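Local coordinates for protein tapirin (Caldicellulosiruptor hydrothermalis, PDB 6N2C) that probably binds cellulose and thereby mediates adhesion of this thermophilic bacterium to its substrate, through a zinc-containing beta-helical C-terminal domain, at residues 182-187 / 553-558; 257-262 / 266-271; 317-322 / 332-337; 381-386 / 409-414. All blocks are in the same frame, centred on the assembly; numbering follows the deposited sequence.

Interaction 1: 182-187 / 553-558; sequences DFTTYG and VRMPQP
The guanidinium of R554, whose CG approaches T184 O to 4.2 Å across the contact, has Q557 OE1 at its edge, close to its plane; NH1 donates this bond in one of the arginine's two conformers, which leaves it doubtful. On the other segment the rings of F183 and Y186 lie one over the other, with Y186 CE1 3.5 Å above the F183 plane and offset toward the rim, while F183 CE1 sits over the centre of the Y186 ring. D182 O meets the edge of that tyrosine in plane. In the same loop, D182 OD1 closes an Asx turn by accepting from T184 N at 2.8 Å, and T184 OG1 donates to the same oxygen from the same face of the carboxylate. With chi1 at 68° the threonine hydroxyl stands beside its own N-H, which explains the double grip. This turn leads into strand 186-190 of the beta-helix, whereas 553-558 leaves strand 548-552 and, with P556 as N-cap, enters helix 557-565. M555 spans the gap: its terminal methyl bends back, chi3 -77°, and CE comes to rest 4.2 Å from F183 O and close to CG2 of T184. I560 and L563 of the helix pack against the same methionine, and I560 touches T184 as well. A water joins the two backbones, donating to T184 O over 2.6 Å and accepting from M555 N at 2.9 Å. The carbonyl of T184 also takes a hydrogen bond from Y552 OH.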
loop_
_atom_site.group_PDB
_atom_site.type_symbol
_atom_site.label_atom_id
_atom_site.label_comp_id
_atom_site.label_asym_id
_atom_site.label_seq_id
_atom_site.Cartn_x
_atom_site.Cartn_y
_atom_site.Cartn_z
ATOM N N ASP A 182 4.703 -8.118 17.990
ATOM C CA ASP A 182 5.041 -9.478 18.379
ATOM C C ASP A 182 5.680 -10.241 17.237
ATOM O O ASP A 182 4.987 -10.768 16.308
ATOM C CB ASP A 182 3.800 -10.167 18.874
ATOM C CG ASP A 182 4.043 -11.575 19.378
ATOM O OD1 ASP A 182 5.069 -12.176 19.054
ATOM O OD2 ASP A 182 3.067 -12.123 20.062
ATOM N N PHE A 183 7.018 -10.390 17.335
ATOM C CA PHE A 183 7.728 -11.035 16.222
ATOM C C PHE A 183 7.591 -12.520 16.131
ATOM O O PHE A 183 8.223 -13.155 15.272
ATOM C CB PHE A 183 9.144 -10.423 16.059
ATOM C CG PHE A 183 9.097 -9.057 15.508
ATOM C CD1 PHE A 183 9.097 -8.879 14.124
ATOM C CD2 PHE A 183 8.831 -7.984 16.353
ATOM C CE1 PHE A 183 8.896 -7.615 13.617
ATOM C CE2 PHE A 183 8.681 -6.715 15.854
ATOM C CZ PHE A 183 8.674 -6.583 14.425
ATOM N N THR A 184 6.760 -13.155 16.987
ATOM C CA THR A 184 6.408 -14.525 16.753
ATOM C C THR A 184 5.205 -14.664 15.746
ATOM O O THR A 184 4.739 -15.828 15.477
ATOM C CB THR A 184 5.993 -15.304 18.032
ATOM O OG1 THR A 184 4.762 -14.792 18.525
ATOM C CG2 THR A 184 7.111 -15.200 19.075
ATOM N N THR A 185 4.729 -13.544 15.238
ATOM C CA THR A 185 3.614 -13.510 14.255
ATOM C C THR A 185 4.073 -13.156 12.837
ATOM O O THR A 185 3.261 -12.810 11.998
ATOM C CB THR A 185 2.491 -12.535 14.686
ATOM O OG1 THR A 185 2.899 -11.180 14.579
ATOM C CG2 THR A 185 2.077 -12.837 16.131
ATOM N N TYR A 186 5.385 -13.191 12.624
ATOM C CA TYR A 186 5.975 -12.832 11.316
ATOM C C TYR A 186 6.492 -14.012 10.573
ATOM O O TYR A 186 7.304 -14.801 11.094
ATOM C CB TYR A 186 7.077 -11.739 11.462
ATOM C CG TYR A 186 6.558 -10.333 11.722
ATOM C CD1 TYR A 186 5.977 -10.001 12.927
ATOM C CD2 TYR A 186 6.734 -9.355 10.804
ATOM C CE1 TYR A 186 5.504 -8.728 13.188
ATOM C CE2 TYR A 186 6.353 -8.053 11.069
ATOM C CZ TYR A 186 5.725 -7.748 12.257
ATOM O OH TYR A 186 5.314 -6.457 12.506
ATOM N N GLY A 187 6.105 -14.152 9.310
ATOM C CA GLY A 187 6.569 -15.222 8.509
ATOM C C GLY A 187 7.863 -14.929 7.765
ATOM O O GLY A 187 8.668 -15.834 7.494
ATOM N N VAL A 553 4.151 -20.779 9.414
ATOM C CA VAL A 553 3.752 -21.581 10.528
ATOM C C VAL A 553 4.442 -20.962 11.765
ATOM O O VAL A 553 5.635 -20.688 11.711
ATOM C CB VAL A 553 4.242 -23.031 10.364
ATOM C CG1 VAL A 553 4.111 -23.908 11.664
ATOM C CG2 VAL A 553 3.564 -23.691 9.187
ATOM N N ARG A 554 3.691 -20.787 12.850
ATOM C CA ARG A 554 4.305 -20.355 14.131
ATOM C C ARG A 554 5.542 -21.158 14.516
ATOM O O ARG A 554 5.573 -22.410 14.437
ATOM C CB ARG A 554 3.226 -20.335 15.213
ATOM C CG ARG A 554 3.633 -19.721 16.533
ATOM C CD ARG A 554 2.391 -19.604 17.452
ATOM N NE ARG A 554 2.704 -18.850 18.661
ATOM C CZ ARG A 554 3.158 -19.339 19.819
ATOM N NH1 ARG A 554 3.363 -20.657 20.069
ATOM N NH2 ARG A 554 3.407 -18.458 20.778
ATOM N N MET A 555 6.585 -20.459 14.965
ATOM C CA MET A 555 7.744 -21.136 15.452
ATOM C C MET A 555 7.393 -22.141 16.580
ATOM O O MET A 555 6.534 -21.798 17.438
ATOM C CB MET A 555 8.792 -20.107 16.009
ATOM C CG MET A 555 9.541 -19.348 14.882
ATOM S SD MET A 555 10.819 -18.238 15.605
ATOM C CE MET A 555 9.901 -16.937 16.188
ATOM N N PRO A 556 8.158 -23.222 16.655
ATOM C CA PRO A 556 7.859 -24.185 17.728
ATOM C C PRO A 556 8.155 -23.476 19.101
ATOM O O PRO A 556 9.090 -22.644 19.232
ATOM C CB PRO A 556 8.833 -25.297 17.472
ATOM C CG PRO A 556 9.170 -25.188 15.995
ATOM C CD PRO A 556 9.154 -23.747 15.717
ATOM N N GLN A 557 7.387 -23.880 20.102
ATOM C CA GLN A 557 7.507 -23.217 21.386
ATOM C C GLN A 557 8.916 -23.277 21.956
ATOM O O GLN A 557 9.303 -22.293 22.553
ATOM C CB GLN A 557 6.437 -23.737 22.377
ATOM C CG GLN A 557 6.359 -22.877 23.644
ATOM C CD GLN A 557 5.932 -21.459 23.340
ATOM O OE1 GLN A 557 4.931 -21.227 22.702
ATOM N NE2 GLN A 557 6.651 -20.525 23.866
ATOM N N PRO A 558 9.651 -24.374 21.810
ATOM C CA PRO A 558 11.009 -24.423 22.388
ATOM C C PRO A 558 11.944 -23.415 21.680
ATOM O O PRO A 558 12.845 -22.827 22.315
ATOM C CB PRO A 558 11.502 -25.812 22.106
ATOM C CG PRO A 558 10.298 -26.590 21.665
ATOM C CD PRO A 558 9.191 -25.711 21.356
HETATM O O HOH W 1 6.593 -17.561 14.938
#

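Interaction 2: 257-262 / 266-271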
loop_
_atom_site.group_PDB
_atom_site.type_symbol
_atom_site.label_atom_id
_atom_site.label_comp_id
_atom_site.label_asym_id
_atom_site.label_seq_id
_atom_site.Cartn_x
_atom_site.Cartn_y
_atom_site.Cartn_z
ATOM N N ASN A 257 8.859 4.646 1.132
ATOM C CA ASN A 257 9.322 5.245 -0.135
ATOM C C ASN A 257 8.466 4.972 -1.376
ATOM O O ASN A 257 8.902 5.224 -2.465
ATOM C CB ASN A 257 10.788 4.901 -0.384
ATOM C CG ASN A 257 11.695 5.575 0.644
ATOM O OD1 ASN A 257 11.330 6.606 1.200
ATOM N ND2 ASN A 257 12.781 4.970 0.945
ATOM N N GLY A 258 7.263 4.477 -1.177
ATOM C CA GLY A 258 6.368 4.315 -2.260
ATOM C C GLY A 258 5.897 2.906 -2.557
ATOM O O GLY A 258 6.283 1.925 -1.936
ATOM N N ILE A 259 4.952 2.844 -3.497
ATOM C CA ILE A 259 4.491 1.554 -4.002
ATOM C C ILE A 259 4.474 1.685 -5.526
ATOM O O ILE A 259 3.718 2.508 -6.063
ATOM C CB ILE A 259 3.115 1.187 -3.494
ATOM C CG1 ILE A 259 3.062 1.281 -1.901
ATOM C CG2 ILE A 259 2.679 -0.158 -4.036
ATOM C CD1 ILE A 259 1.695 0.936 -1.315
ATOM N N THR A 260 5.278 0.868 -6.190
ATOM C CA THR A 260 5.528 1.057 -7.641
ATOM C C THR A 260 5.046 -0.163 -8.375
ATOM O O THR A 260 5.556 -1.241 -8.138
ATOM C CB THR A 260 6.972 1.382 -7.945
ATOM O OG1 THR A 260 7.478 2.416 -7.101
ATOM C CG2 THR A 260 7.145 1.744 -9.413
ATOM N N PHE A 261 4.040 0.026 -9.231
ATOM C CA PHE A 261 3.466 -1.001 -10.061
ATOM C C PHE A 261 4.289 -1.051 -11.344
ATOM O O PHE A 261 4.637 -0.001 -11.891
ATOM C CB PHE A 261 2.017 -0.699 -10.360
ATOM C CG PHE A 261 1.083 -0.883 -9.208
ATOM C CD1 PHE A 261 0.955 0.078 -8.203
ATOM C CD2 PHE A 261 0.350 -2.055 -9.068
ATOM C CE1 PHE A 261 0.096 -0.157 -7.109
ATOM C CE2 PHE A 261 -0.524 -2.288 -7.995
ATOM C CZ PHE A 261 -0.644 -1.316 -7.011
ATOM N N ASN A 262 4.612 -2.240 -11.785
ATOM C CA ASN A 262 5.258 -2.521 -13.087
ATOM C C ASN A 262 4.608 -3.726 -13.679
ATOM O O ASN A 262 4.201 -4.619 -12.976
ATOM C CB ASN A 262 6.730 -2.887 -12.932
ATOM C CG ASN A 262 7.522 -1.792 -12.311
ATOM O OD1 ASN A 262 7.799 -0.783 -12.966
ATOM N ND2 ASN A 262 7.776 -1.898 -10.963
ATOM N N ASN A 266 -1.608 -6.063 -12.181
ATOM C CA ASN A 266 -1.411 -6.296 -10.739
ATOM C C ASN A 266 -2.681 -5.914 -10.031
ATOM O O ASN A 266 -3.453 -5.049 -10.503
ATOM C CB ASN A 266 -0.300 -5.441 -10.264
ATOM C CG ASN A 266 1.026 -5.709 -10.968
ATOM O OD1 ASN A 266 1.665 -6.731 -10.739
ATOM N ND2 ASN A 266 1.453 -4.776 -11.790
ATOM N N ARG A 267 -2.832 -6.439 -8.779
ATOM C CA ARG A 267 -3.981 -6.097 -7.964
ATOM C C ARG A 267 -3.484 -5.986 -6.513
ATOM O O ARG A 267 -2.723 -6.857 -6.075
ATOM C CB ARG A 267 -5.019 -7.186 -8.047
ATOM C CG ARG A 267 -6.300 -6.851 -7.289
ATOM C CD ARG A 267 -7.449 -7.887 -7.533
ATOM N NE ARG A 267 -8.686 -7.518 -6.877
ATOM C CZ ARG A 267 -9.060 -7.819 -5.615
ATOM N NH1 ARG A 267 -8.329 -8.577 -4.766
ATOM N NH2 ARG A 267 -10.242 -7.347 -5.174
ATOM N N LEU A 268 -3.884 -4.920 -5.876
ATOM C CA LEU A 268 -3.610 -4.697 -4.426
ATOM C C LEU A 268 -4.934 -4.484 -3.762
ATOM O O LEU A 268 -5.605 -3.479 -4.014
ATOM C CB LEU A 268 -2.752 -3.465 -4.262
ATOM C CG LEU A 268 -2.296 -3.048 -2.850
ATOM C CD1 LEU A 268 -1.745 -4.245 -2.128
ATOM C CD2 LEU A 268 -1.304 -1.924 -2.957
ATOM N N GLU A 269 -5.271 -5.368 -2.816
ATOM C CA GLU A 269 -6.455 -5.286 -2.024
ATOM C C GLU A 269 -6.025 -4.971 -0.566
ATOM O O GLU A 269 -5.248 -5.756 -0.004
ATOM C CB GLU A 269 -7.192 -6.580 -2.065
ATOM C CG GLU A 269 -8.488 -6.588 -1.228
ATOM C CD GLU A 269 -9.221 -7.963 -1.255
ATOM O OE1 GLU A 269 -9.033 -8.740 -2.280
ATOM O OE2 GLU A 269 -9.846 -8.295 -0.153
ATOM N N SER A 270 -6.448 -3.819 -0.078
ATOM C CA SER A 270 -6.130 -3.324 1.289
ATOM C C SER A 270 -7.458 -3.127 2.019
ATOM O O SER A 270 -8.281 -2.266 1.657
ATOM C CB SER A 270 -5.308 -2.031 1.213
ATOM O OG SER A 270 -5.225 -1.397 2.501
ATOM N N ASN A 271 -7.704 -3.976 3.006
ATOM C CA ASN A 271 -9.024 -3.995 3.698
ATOM C C ASN A 271 -9.089 -3.128 4.936
ATOM O O ASN A 271 -10.102 -3.055 5.558
ATOM C CB ASN A 271 -9.431 -5.413 3.978
ATOM C CG ASN A 271 -9.615 -6.157 2.720
ATOM O OD1 ASN A 271 -10.206 -5.600 1.805
ATOM N ND2 ASN A 271 -9.120 -7.337 2.625
#
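The backbones run closest at F261 and N266, whose CA atoms are 7.2 Å apart, and no bond joins main chain to main chain; one side-chain-to-carbonyl bond and apolar contacts bridge the gap. N266 ND2 donates to N262 O over 3.0 Å with a nearly straight N-H...O angle of 164°; the donor stands above the carbonyl plane, yet the acceptor lies in the plane of the asparagine amide. With CG anti to its carbonyl carbon (chi1 -60°), N266 slides past F261 and presses CB against the edge of the phenyl ring, 3.6 Å from CD2. N266 OD1 is satisfied too, by N245 N of the preceding coil. A leucine here would probably leave both N262 O and N245 N without this partner. Deeper inside, F261 CZ lies 4.1 Å from L268 CB, the two side chains crossing at about a right angle, and I259 CD1 just meets L268 CD2 at 4.5 Å. M253 touches both I259 and L268, and F241 stacks on F261. Strands 259-260 and 267-270 form different faces of one coil, and the inward hydrophobic residues with a buried asparagine at the turn are characteristic of a parallel beta-helix.

Interaction 3: 317-322 / 332-337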
loop_
_atom_site.group_PDB
_atom_site.type_symbol
_atom_site.label_atom_id
_atom_site.label_comp_id
_atom_site.label_asym_id
_atom_site.label_seq_id
_atom_site.Cartn_x
_atom_site.Cartn_y
_atom_site.Cartn_z
ATOM N N ASN A 317 -0.964 14.462 -0.974
ATOM C CA ASN A 317 -0.503 15.767 -1.353
ATOM C C ASN A 317 -0.796 16.053 -2.858
ATOM O O ASN A 317 -0.985 17.243 -3.242
ATOM C CB ASN A 317 0.976 15.967 -1.004
ATOM C CG ASN A 317 1.183 16.057 0.481
ATOM O OD1 ASN A 317 0.347 16.678 1.184
ATOM N ND2 ASN A 317 2.200 15.357 0.997
ATOM N N LYS A 318 -0.666 15.025 -3.683
ATOM C CA LYS A 318 -0.910 15.140 -5.153
ATOM C C LYS A 318 -1.632 13.885 -5.656
ATOM O O LYS A 318 -1.287 12.740 -5.291
ATOM C CB LYS A 318 0.353 15.377 -5.972
ATOM C CG LYS A 318 0.067 15.669 -7.438
ATOM C CD LYS A 318 -0.646 17.011 -7.647
ATOM C CE LYS A 318 -1.295 17.168 -9.007
ATOM N NZ LYS A 318 -0.188 17.372 -10.042
ATOM N N LEU A 319 -2.709 14.093 -6.431
ATOM C CA LEU A 319 -3.423 13.041 -7.100
ATOM C C LEU A 319 -3.399 13.440 -8.620
ATOM O O LEU A 319 -3.902 14.492 -8.967
ATOM C CB LEU A 319 -4.871 13.010 -6.595
ATOM C CG LEU A 319 -5.840 12.112 -7.352
ATOM C CD1 LEU A 319 -5.362 10.670 -7.501
ATOM C CD2 LEU A 319 -7.184 12.191 -6.742
ATOM N N ASN A 320 -2.793 12.621 -9.437
ATOM C CA ASN A 320 -2.757 12.776 -10.912
ATOM C C ASN A 320 -3.594 11.699 -11.505
ATOM O O ASN A 320 -3.287 10.503 -11.349
ATOM C CB ASN A 320 -1.312 12.649 -11.410
ATOM C CG ASN A 320 -0.482 13.788 -11.008
ATOM O OD1 ASN A 320 -0.908 14.938 -11.216
ATOM N ND2 ASN A 320 0.693 13.536 -10.368
ATOM N N ILE A 321 -4.696 12.051 -12.132
ATOM C CA ILE A 321 -5.509 11.084 -12.882
ATOM C C ILE A 321 -5.427 11.477 -14.403
ATOM O O ILE A 321 -6.061 12.448 -14.800
ATOM C CB ILE A 321 -6.956 11.027 -12.433
ATOM C CG1 ILE A 321 -7.075 10.921 -10.905
ATOM C CG2 ILE A 321 -7.669 9.887 -13.142
ATOM C CD1 ILE A 321 -8.487 11.086 -10.393
ATOM N N TRP A 322 -4.609 10.756 -15.170
ATOM C CA TRP A 322 -4.381 11.054 -16.600
ATOM C C TRP A 322 -4.844 9.913 -17.507
ATOM O O TRP A 322 -4.712 9.990 -18.725
ATOM C CB TRP A 322 -2.909 11.428 -16.861
ATOM C CG TRP A 322 -2.339 12.565 -16.077
ATOM C CD1 TRP A 322 -2.848 13.194 -14.981
ATOM C CD2 TRP A 322 -1.077 13.144 -16.299
ATOM N NE1 TRP A 322 -1.999 14.158 -14.555
ATOM C CE2 TRP A 322 -0.902 14.132 -15.371
ATOM C CE3 TRP A 322 -0.092 12.941 -17.259
ATOM C CZ2 TRP A 322 0.270 14.898 -15.308
ATOM C CZ3 TRP A 322 1.044 13.674 -17.200
ATOM C CH2 TRP A 322 1.222 14.652 -16.242
ATOM N N SER A 332 -17.596 8.103 0.492
ATOM C CA SER A 332 -16.163 8.235 0.650
ATOM C C SER A 332 -15.712 9.662 0.333
ATOM O O SER A 332 -16.508 10.537 -0.183
ATOM C CB SER A 332 -15.416 7.262 -0.256
ATOM O OG SER A 332 -15.669 7.564 -1.645
ATOM N N LYS A 333 -14.439 9.923 0.602
ATOM C CA LYS A 333 -13.920 11.258 0.575
ATOM C C LYS A 333 -12.565 11.287 -0.091
ATOM O O LYS A 333 -11.829 10.280 -0.036
ATOM C CB LYS A 333 -13.876 11.775 2.018
ATOM C CG LYS A 333 -15.301 11.745 2.699
ATOM C CD LYS A 333 -15.266 11.697 4.216
ATOM C CE LYS A 333 -16.647 11.476 4.843
ATOM N NZ LYS A 333 -17.172 10.078 4.800
ATOM N N LEU A 334 -12.234 12.401 -0.735
ATOM C CA LEU A 334 -10.857 12.699 -1.078
ATOM C C LEU A 334 -10.409 13.858 -0.254
ATOM O O LEU A 334 -11.111 14.908 -0.191
ATOM C CB LEU A 334 -10.717 13.075 -2.557
ATOM C CG LEU A 334 -10.980 11.953 -3.571
ATOM C CD1 LEU A 334 -10.725 12.432 -4.987
ATOM C CD2 LEU A 334 -10.062 10.805 -3.285
ATOM N N PHE A 335 -9.196 13.789 0.298
ATOM C CA PHE A 335 -8.586 14.860 1.058
ATOM C C PHE A 335 -7.260 15.255 0.381
ATOM O O PHE A 335 -6.221 14.582 0.613
ATOM C CB PHE A 335 -8.309 14.468 2.562
ATOM C CG PHE A 335 -9.554 14.056 3.334
ATOM C CD1 PHE A 335 -10.420 15.014 3.751
ATOM C CD2 PHE A 335 -9.863 12.749 3.567
ATOM C CE1 PHE A 335 -11.570 14.695 4.462
ATOM C CE2 PHE A 335 -11.007 12.410 4.241
ATOM C CZ PHE A 335 -11.870 13.396 4.715
ATOM N N GLY A 336 -7.266 16.315 -0.418
ATOM C CA GLY A 336 -6.086 16.865 -0.963
ATOM C C GLY A 336 -5.560 18.015 -0.194
ATOM O O GLY A 336 -6.270 18.475 0.768
ATOM N N GLY A 337 -4.424 18.600 -0.592
ATOM C CA GLY A 337 -3.620 18.214 -1.727
ATOM C C GLY A 337 -4.158 18.815 -3.006
ATOM O O GLY A 337 -5.314 19.300 -3.066
#
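L334 and G337 are the residues of 332-337 that meet the other segment, at L319 and N317 respectively, across the interior and at a corner of the parallel beta-helix. The segment starts at S332, whose OG bonds to K329 O in the preceding turn. Strand 333-335 follows, and L334 points toward strand 318-321: its CD1 lies 4.0 Å from L319 CD2, methyl against methyl, with the two side chains crossing at about a right angle. L319 reaches this place because its CG is anti to the backbone N (chi1 170°). L328 and A314 touch L334, and M326 touches L319, so these leucines belong to the hydrophobic interior of the coil. F335, next in line, packs on Y446 and P447 of a later loop that runs over this part of the helix. G336 adds a second tie to that loop, because its carbonyl O accepts a hydrogen bond from Y446 OH. The peptide between G336 and G337 is cis and G337 has a positive phi of 83°, which turns the chain sharply into strand 338-341. That strand pairs with 318-321, and N317 and L319 both make backbone hydrogen bonds to D338. At the turn itself a side chain would not fit: a CB on G337 would collide with the carbonyl of N317, whose O already lies only 3.2 Å from G337 CA.

Interaction 4: 381-386 / 409-414; sequences LKIDGE and TNIRVS
E386, facing T409, carries a carboxylate that several groups grip. OE2 accepts from the backbone N atoms of N406 and S407, while OE1 takes a weak bond from G408 N and a hydrogen bond from a water 3.0 Å away. T409 N is the next amide in line, but at 3.8 Å from E386 OE1 it is too far for a bond. The glutamate folds back to get there: chi1 of -64° and chi2 of -72° bend the chain and bring its end nearer to the loop ahead of 411-413. Amide hydrogens converging on one carboxylate would probably favour its charged form. The water on OE1 completes a bridge by accepting from N410 N over 3.1 Å. This ties E386 to N410, where the two backbones come closest, E386 CA to N410 CA being 6.7 Å. A second water lies between E386 O and N410 ND2, but too close to both for its position to be trusted. Inside the coil, I383 and I411 approach each other from facing walls. Both have extended outer branches, and the methyls CD1 of I383 and CD1 of I411 meet at 4.4 Å. L405 touches E386 and I411, and L389 lies against I383. The fold is the same parallel beta-helix: strand 380-384 is flanked by 359-363 and 400-403, while 411-413 lies at the outer end of its face, beside 388-391.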
loop_
_atom_site.group_PDB
_atom_site.type_symbol
_atom_site.label_atom_id
_atom_site.label_comp_id
_atom_site.label_asym_id
_atom_site.label_seq_id
_atom_site.Cartn_x
_atom_site.Cartn_y
_atom_site.Cartn_z
ATOM N N LEU A 381 -9.489 26.670 -8.803
ATOM C CA LEU A 381 -10.057 25.805 -9.840
ATOM C C LEU A 381 -9.530 26.261 -11.180
ATOM O O LEU A 381 -9.702 27.439 -11.515
ATOM C CB LEU A 381 -11.527 25.928 -9.874
ATOM C CG LEU A 381 -12.316 25.121 -10.950
ATOM C CD1 LEU A 381 -12.045 23.665 -10.763
ATOM C CD2 LEU A 381 -13.785 25.338 -10.866
ATOM N N LYS A 382 -8.889 25.358 -11.944
ATOM C CA LYS A 382 -8.452 25.633 -13.323
ATOM C C LYS A 382 -9.141 24.679 -14.256
ATOM O O LYS A 382 -9.101 23.475 -14.038
ATOM C CB LYS A 382 -6.933 25.498 -13.502
ATOM C CG LYS A 382 -6.439 25.765 -14.917
ATOM C CD LYS A 382 -4.923 25.695 -14.943
ATOM C CE LYS A 382 -4.339 25.917 -16.311
ATOM N NZ LYS A 382 -4.592 27.281 -16.952
ATOM N N ILE A 383 -9.866 25.213 -15.247
ATOM C CA ILE A 383 -10.530 24.456 -16.300
ATOM C C ILE A 383 -9.925 24.990 -17.636
ATOM O O ILE A 383 -9.895 26.214 -17.864
ATOM C CB ILE A 383 -12.026 24.670 -16.258
ATOM C CG1 ILE A 383 -12.616 23.961 -15.037
ATOM C CG2 ILE A 383 -12.681 24.105 -17.509
ATOM C CD1 ILE A 383 -14.042 24.281 -14.814
ATOM N N ASP A 384 -9.309 24.078 -18.411
ATOM C CA ASP A 384 -8.765 24.385 -19.710
ATOM C C ASP A 384 -9.417 23.441 -20.690
ATOM O O ASP A 384 -9.239 22.191 -20.631
ATOM C CB ASP A 384 -7.237 24.314 -19.666
ATOM C CG ASP A 384 -6.597 24.501 -21.024
ATOM O OD1 ASP A 384 -7.288 24.933 -21.917
ATOM O OD2 ASP A 384 -5.409 24.184 -21.123
ATOM N N GLY A 385 -10.210 23.987 -21.589
ATOM C CA GLY A 385 -10.934 23.189 -22.560
ATOM C C GLY A 385 -12.313 22.770 -22.211
ATOM O O GLY A 385 -12.824 23.139 -21.149
ATOM N N GLU A 386 -12.921 21.968 -23.088
ATOM C CA GLU A 386 -14.312 21.588 -22.972
ATOM C C GLU A 386 -14.290 20.336 -22.153
ATOM O O GLU A 386 -14.662 19.242 -22.586
ATOM C CB GLU A 386 -14.990 21.394 -24.341
ATOM C CG GLU A 386 -15.037 22.742 -25.178
ATOM C CD GLU A 386 -16.040 23.780 -24.648
ATOM O OE1 GLU A 386 -16.945 23.418 -23.847
ATOM O OE2 GLU A 386 -15.925 25.013 -24.975
ATOM N N THR A 409 -20.552 23.030 -22.878
ATOM C CA THR A 409 -21.708 22.158 -23.037
ATOM C C THR A 409 -21.639 20.979 -22.078
ATOM O O THR A 409 -22.677 20.628 -21.459
ATOM C CB THR A 409 -21.923 21.706 -24.511
ATOM O OG1 THR A 409 -20.704 21.198 -25.056
ATOM C CG2 THR A 409 -22.393 22.910 -25.356
ATOM N N ASN A 410 -20.406 20.487 -21.842
ATOM C CA ASN A 410 -20.240 19.316 -20.973
ATOM C C ASN A 410 -19.981 19.652 -19.499
ATOM O O ASN A 410 -19.511 18.775 -18.754
ATOM C CB ASN A 410 -19.163 18.424 -21.498
ATOM C CG ASN A 410 -19.597 17.739 -22.780
ATOM O OD1 ASN A 410 -20.733 17.305 -22.885
ATOM N ND2 ASN A 410 -18.719 17.660 -23.722
ATOM N N ILE A 411 -20.230 20.886 -19.096
ATOM C CA ILE A 411 -20.092 21.267 -17.668
ATOM C C ILE A 411 -21.505 21.286 -17.130
ATOM O O ILE A 411 -22.313 22.144 -17.551
ATOM C CB ILE A 411 -19.392 22.609 -17.507
ATOM C CG1 ILE A 411 -17.951 22.458 -17.989
ATOM C CG2 ILE A 411 -19.485 23.140 -16.054
ATOM C CD1 ILE A 411 -17.117 23.721 -17.977
ATOM N N ARG A 412 -21.848 20.318 -16.269
ATOM C CA ARG A 412 -23.150 20.248 -15.602
ATOM C C ARG A 412 -22.956 20.323 -14.086
ATOM O O ARG A 412 -22.155 19.554 -13.503
ATOM C CB ARG A 412 -23.891 18.965 -15.975
ATOM C CG ARG A 412 -24.256 18.851 -17.471
ATOM C CD ARG A 412 -23.795 17.509 -18.067
ATOM N NE ARG A 412 -24.625 16.350 -17.671
ATOM C CZ ARG A 412 -24.244 15.060 -17.715
ATOM N NH1 ARG A 412 -23.033 14.691 -18.113
ATOM N NH2 ARG A 412 -25.104 14.121 -17.361
ATOM N N VAL A 413 -23.682 21.241 -13.456
ATOM C CA VAL A 413 -23.588 21.477 -11.986
ATOM C C VAL A 413 -25.014 21.690 -11.544
ATOM O O VAL A 413 -25.629 22.737 -11.836
ATOM C CB VAL A 413 -22.716 22.700 -11.611
ATOM C CG1 VAL A 413 -22.578 22.832 -10.087
ATOM C CG2 VAL A 413 -21.309 22.561 -12.225
ATOM N N SER A 414 -25.541 20.724 -10.807
ATOM C CA SER A 414 -26.971 20.755 -10.498
ATOM C C SER A 414 -27.365 21.782 -9.431
ATOM O O SER A 414 -28.486 22.355 -9.469
ATOM C CB SER A 414 -27.456 19.343 -10.166
ATOM O OG SER A 414 -26.913 18.905 -8.958
HETATM O O HOH W 2 -17.485 21.482 -21.595
HETATM O O HOH W 3 -16.340 18.019 -23.984
#

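Overall arrangement
From the N terminus, 182-187 opens interaction 1 where the chain enters strand 186-190, and its partner 553-558 comes 366 residues later, so this contact closes a loop that encloses the other three. Interactions 2, 3 and 4 then close in series along the chain, none crossing another, each joining two walls of the beta-helix within a coil or between adjoining coils. Their centres follow the helix: about 17 Å separate interactions 2 and 3 and about 18 Å interactions 3 and 4. Interaction 1 lies toward the zinc-bearing end, with its centre about 57 Å from that of interaction 4, and ties the first coil to the late strands and the C-terminal helix 557-565.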